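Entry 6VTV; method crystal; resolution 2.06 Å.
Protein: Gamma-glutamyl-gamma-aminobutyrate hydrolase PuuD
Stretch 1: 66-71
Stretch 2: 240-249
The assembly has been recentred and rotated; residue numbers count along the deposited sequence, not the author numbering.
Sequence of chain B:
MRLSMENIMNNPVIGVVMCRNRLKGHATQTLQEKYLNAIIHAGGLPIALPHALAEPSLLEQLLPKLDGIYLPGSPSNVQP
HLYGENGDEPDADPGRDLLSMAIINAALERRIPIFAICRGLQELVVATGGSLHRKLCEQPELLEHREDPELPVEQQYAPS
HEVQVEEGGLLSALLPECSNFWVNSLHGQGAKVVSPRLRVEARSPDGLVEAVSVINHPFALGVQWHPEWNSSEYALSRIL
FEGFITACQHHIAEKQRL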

ATOM      1  N   LEU B  66       8.391 -12.531   0.478  1.00 30.88           N
ATOM      2  CA  LEU B  66       8.940 -11.442  -0.318  1.00 27.67           C
ATOM      3  C   LEU B  66      10.171 -11.926  -1.070  1.00 30.40           C
ATOM      4  O   LEU B  66      11.085 -12.504  -0.470  1.00 32.63           O
ATOM      5  N   ASP B  67      10.192 -11.692  -2.381  1.00 28.77           N
ATOM      6  CA  ASP B  67      11.355 -11.995  -3.202  1.00 29.99           C
ATOM      7  C   ASP B  67      12.273 -10.796  -3.389  1.00 27.24           C
ATOM      8  O   ASP B  67      13.364 -10.952  -3.947  1.00 28.57           O
ATOM      9  N   GLY B  68      11.859  -9.616  -2.938  1.00 25.86           N
ATOM     10  CA  GLY B  68      12.680  -8.427  -3.044  1.00 26.85           C
ATOM     11  C   GLY B  68      12.099  -7.310  -2.208  1.00 29.96           C
ATOM     12  O   GLY B  68      10.896  -7.281  -1.928  1.00 31.85           O
ATOM     13  N   ILE B  69      12.975  -6.393  -1.805  1.00 26.83           N
ATOM     14  CA  ILE B  69      12.600  -5.245  -0.986  1.00 25.55           C
ATOM     15  C   ILE B  69      12.826  -3.980  -1.803  1.00 25.44           C
ATOM     16  O   ILE B  69      13.879  -3.819  -2.430  1.00 26.38           O
ATOM     17  N   TYR B  70      11.841  -3.085  -1.784  1.00 26.69           N
ATOM     18  CA  TYR B  70      11.826  -1.887  -2.618  1.00 25.28           C
ATOM     19  C   TYR B  70      11.661  -0.679  -1.707  1.00 24.41           C
ATOM     20  O   TYR B  70      10.626  -0.529  -1.049  1.00 20.36           O
ATOM     21  N   LEU B  71      12.683   0.177  -1.657  1.00 21.48           N
ATOM     22  CA  LEU B  71      12.673   1.359  -0.800  1.00 21.75           C
ATOM     23  C   LEU B  71      12.502   2.609  -1.651  1.00 21.01           C
ATOM     24  O   LEU B  71      13.487   3.120  -2.209  1.00 23.81           O
ATOM     25  N   LEU B 240      18.346  -0.701 -14.551  1.00 25.78           N
ATOM     26  CA  LEU B 240      18.436  -0.831 -13.099  1.00 26.46           C
ATOM     27  C   LEU B 240      17.285  -1.661 -12.549  1.00 28.10           C
ATOM     28  O   LEU B 240      17.491  -2.576 -11.742  1.00 27.18           O
ATOM     29  N   PHE B 241      16.058  -1.351 -12.972  1.00 27.75           N
ATOM     30  CA  PHE B 241      14.912  -2.134 -12.527  1.00 29.23           C
ATOM     31  C   PHE B 241      14.950  -3.542 -13.107  1.00 32.23           C
ATOM     32  O   PHE B 241      14.542  -4.502 -12.443  1.00 36.00           O
ATOM     33  N   GLU B 242      15.436  -3.691 -14.341  1.00 31.61           N
ATOM     34  CA  GLU B 242      15.576  -5.028 -14.910  1.00 36.15           C
ATOM     35  C   GLU B 242      16.564  -5.862 -14.106  1.00 34.99           C
ATOM     36  O   GLU B 242      16.322  -7.050 -13.851  1.00 33.91           O
ATOM     37  N   GLY B 243      17.667  -5.245 -13.673  1.00 31.24           N
ATOM     38  CA  GLY B 243      18.645  -5.971 -12.881  1.00 31.05           C
ATOM     39  C   GLY B 243      18.133  -6.345 -11.502  1.00 29.56           C
ATOM     40  O   GLY B 243      18.469  -7.409 -10.974  1.00 30.66           O
ATOM     41  N   PHE B 244      17.318  -5.476 -10.899  1.00 29.11           N
ATOM     42  CA  PHE B 244      16.708  -5.793  -9.611  1.00 29.21           C
ATOM     43  C   PHE B 244      15.791  -7.008  -9.722  1.00 33.70           C
ATOM     44  O   PHE B 244      15.877  -7.943  -8.917  1.00 34.33           O
ATOM     45  N   ILE B 245      14.903  -7.009 -10.719  1.00 26.29           N
ATOM     46  CA  ILE B 245      13.963  -8.116 -10.876  1.00 28.68           C
ATOM     47  C   ILE B 245      14.703  -9.405 -11.212  1.00 32.64           C
ATOM     48  O   ILE B 245      14.347 -10.487 -10.726  1.00 32.11           O
ATOM     49  N   THR B 246      15.749  -9.311 -12.041  1.00 30.68           N
ATOM     50  CA  THR B 246      16.569 -10.481 -12.343  1.00 36.28           C
ATOM     51  C   THR B 246      17.207 -11.044 -11.078  1.00 34.68           C
ATOM     52  O   THR B 246      17.319 -12.266 -10.918  1.00 34.43           O
ATOM     53  N   ALA B 247      17.629 -10.164 -10.169  1.00 30.45           N
ATOM     54  CA  ALA B 247      18.196 -10.616  -8.903  1.00 37.45           C
ATOM     55  C   ALA B 247      17.150 -11.323  -8.053  1.00 35.70           C
ATOM     56  O   ALA B 247      17.445 -12.333  -7.403  1.00 35.79           O
ATOM     57  N   CYS B 248      15.919 -10.806  -8.043  1.00 32.90           N
ATOM     58  CA  CYS B 248      14.847 -11.469  -7.309  1.00 33.85           C
ATOM     59  C   CYS B 248      14.530 -12.830  -7.913  1.00 37.13           C
ATOM     60  O   CYS B 248      14.274 -13.795  -7.182  1.00 36.65           O
ATOM     61  N   GLN B 249      14.543 -12.929  -9.245  1.00 33.36           N
ATOM     62  CA  GLN B 249      14.411 -14.232  -9.889  1.00 36.16           C
ATOM     63  C   GLN B 249      15.530 -15.169  -9.459  1.00 41.06           C
ATOM     64  O   GLN B 249      15.290 -16.346  -9.168  1.00 39.59           O
TER

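The helical stretch 240-249, part of a longer helix, lies over the strand that includes Ile69 to Leu71 in a nearly antiparallel sense, 150° between their directions and 9.3 Å apart at closest approach. No hydrogen bond crosses the gap; the contact is one of packing. The helix supplies Phe241, Phe244 and Cys248, spaced three and four residues apart and so brought round to one side.

Phe244 and Cys248 point their CA-to-CB bonds toward the strand, yet they use different rotamers. Phe244 takes chi1 t (174°), which extends its ring across the gap until CZ lies 3.4 Å from Ile69 O and 4.1 Å from Gly68 CA; on the strand the aromatic tip meets backbone atoms, while the ring also lies against Cys248 SG. Cys248 is m (-56°), setting SG 3.8 Å from Gly68 CA and 3.2 Å from Phe244 O, one turn back along its own helix. Its CB also packs 3.4 Å from Asp67 O, where the two backbones come close, with Asp67 CA and Cys248 CA 5.4 Å apart.

Gly68 makes this fit possible. A CB there would point toward the helix and fall 2.5 Å from Cys248 SG and 3.0 Å from Phe244 CZ, both clashes. The absent side chain is the space these two residues use.

At the other end, Tyr70 and Phe241 both leave their backbones sideways and reach inward by rotamer: Tyr70 with chi1 t (-174°), Phe241 with chi1 m (-78°). Tyr70 OH comes 3.4 Å from Phe241 CE1, at the edge of that ring, and Tyr70 CE1 lies 3.8 Å from the same carbon. The hydroxyl is hydrogen-bonded elsewhere in the structure.

Asp67, also m (-51°), leads its carboxylate away to partners elsewhere, while Ile69 points away from the helix and meets it through backbone O, its side chain lying out of contact. The rule is economical: a phenylalanine and a cysteine set against a bare glycine, with a tyrosine and a second phenylalanine meeting farther along.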

ATOM      1  CB  LEU B  66       9.300 -10.247   0.565  1.00 28.12           C
ATOM      2  CG  LEU B  66       8.170  -9.670   1.417  1.00 32.04           C
ATOM      3  CD1 LEU B  66       8.705  -8.616   2.373  1.00 32.34           C
ATOM      4  CD2 LEU B  66       7.083  -9.090   0.530  1.00 27.87           C
ATOM      5  CB  ASP B  67      10.915 -12.523  -4.574  1.00 35.47           C
ATOM      6  CG  ASP B  67       9.906 -13.653  -4.469  1.00 36.67           C
ATOM      7  OD1 ASP B  67      10.170 -14.625  -3.729  1.00 35.62           O
ATOM      8  OD2 ASP B  67       8.849 -13.568  -5.128  1.00 34.14           O
ATOM      9  CB  ILE B  69      13.394  -5.196   0.332  1.00 29.03           C
ATOM     10  CG1 ILE B  69      13.212  -6.500   1.114  1.00 32.93           C
ATOM     11  CG2 ILE B  69      12.956  -4.009   1.176  1.00 22.05           C
ATOM     12  CD1 ILE B  69      11.765  -6.879   1.339  1.00 34.24           C
ATOM     13  CB  TYR B  70      10.694  -1.971  -3.643  1.00 24.59           C
ATOM     14  CG  TYR B  70      10.645  -0.871  -4.679  1.00 21.98           C
ATOM     15  CD1 TYR B  70      11.805  -0.282  -5.169  1.00 24.12           C
ATOM     16  CD2 TYR B  70       9.428  -0.438  -5.189  1.00 21.81           C
ATOM     17  CE1 TYR B  70      11.746   0.719  -6.127  1.00 27.63           C
ATOM     18  CE2 TYR B  70       9.359   0.559  -6.138  1.00 26.79           C
ATOM     19  CZ  TYR B  70      10.517   1.132  -6.608  1.00 29.44           C
ATOM     20  OH  TYR B  70      10.439   2.125  -7.560  1.00 29.69           O
ATOM     21  CB  LEU B  71      13.965   1.445   0.019  1.00 23.73           C
ATOM     22  CG  LEU B  71      14.323   0.267   0.926  1.00 27.65           C
ATOM     23  CD1 LEU B  71      15.574   0.592   1.717  1.00 31.30           C
ATOM     24  CD2 LEU B  71      13.176  -0.078   1.859  1.00 23.99           C
ATOM     25  CB  LEU B 240      18.455   0.551 -12.449  1.00 27.19           C
ATOM     26  CG  LEU B 240      19.697   1.405 -12.690  1.00 32.93           C
ATOM     27  CD1 LEU B 240      19.530   2.774 -12.056  1.00 32.64           C
ATOM     28  CD2 LEU B 240      20.932   0.706 -12.147  1.00 33.21           C
ATOM     29  CB  PHE B 241      13.614  -1.420 -12.902  1.00 27.15           C
ATOM     30  CG  PHE B 241      13.272  -0.273 -11.990  1.00 26.17           C
ATOM     31  CD1 PHE B 241      12.710  -0.493 -10.740  1.00 24.66           C
ATOM     32  CD2 PHE B 241      13.528   1.029 -12.383  1.00 24.47           C
ATOM     33  CE1 PHE B 241      12.405   0.570  -9.906  1.00 23.76           C
ATOM     34  CE2 PHE B 241      13.227   2.093 -11.557  1.00 25.04           C
ATOM     35  CZ  PHE B 241      12.665   1.866 -10.315  1.00 24.47           C
ATOM     36  CB  GLU B 242      15.995  -4.934 -16.379  1.00 45.17           C
ATOM     37  CG  GLU B 242      14.828  -4.816 -17.368  1.00 52.82           C
ATOM     38  CD  GLU B 242      15.306  -4.347 -18.731  1.00 59.79           C
ATOM     39  OE1 GLU B 242      14.476  -4.035 -19.616  1.00 61.88           O
ATOM     40  OE2 GLU B 242      16.539  -4.286 -18.904  1.00 62.06           O
ATOM     41  CB  PHE B 244      15.938  -4.574  -9.095  1.00 23.53           C
ATOM     42  CG  PHE B 244      15.152  -4.836  -7.845  1.00 23.60           C
ATOM     43  CD1 PHE B 244      15.727  -5.500  -6.775  1.00 25.56           C
ATOM     44  CD2 PHE B 244      13.838  -4.414  -7.738  1.00 21.64           C
ATOM     45  CE1 PHE B 244      15.007  -5.740  -5.624  1.00 23.12           C
ATOM     46  CE2 PHE B 244      13.111  -4.651  -6.589  1.00 23.02           C
ATOM     47  CZ  PHE B 244      13.697  -5.316  -5.530  1.00 21.91           C
ATOM     48  CB  ILE B 245      12.906  -7.766 -11.941  1.00 30.60           C
ATOM     49  CG1 ILE B 245      12.049  -6.589 -11.471  1.00 34.26           C
ATOM     50  CG2 ILE B 245      12.024  -8.962 -12.229  1.00 32.50           C
ATOM     51  CD1 ILE B 245      11.370  -6.826 -10.136  1.00 35.30           C
ATOM     52  CB  THR B 246      17.648 -10.115 -13.363  1.00 38.04           C
ATOM     53  OG1 THR B 246      17.034  -9.672 -14.579  1.00 35.72           O
ATOM     54  CG2 THR B 246      18.543 -11.316 -13.660  1.00 36.80           C
ATOM     55  CB  ALA B 247      18.787  -9.429  -8.144  1.00 37.06           C
ATOM     56  CB  CYS B 248      13.606 -10.579  -7.280  1.00 30.32           C
ATOM     57  SG  CYS B 248      13.913  -8.932  -6.600  1.00 27.07           S
ATOM     58  CB  GLN B 249      14.413 -14.076 -11.407  1.00 40.41           C
ATOM     59  CG  GLN B 249      13.152 -13.463 -11.977  1.00 43.10           C
ATOM     60  CD  GLN B 249      13.259 -13.218 -13.466  1.00 52.57           C
ATOM     61  OE1 GLN B 249      13.975 -12.321 -13.912  1.00 53.70           O
ATOM     62  NE2 GLN B 249      12.549 -14.024 -14.249  1.00 57.18           N
TER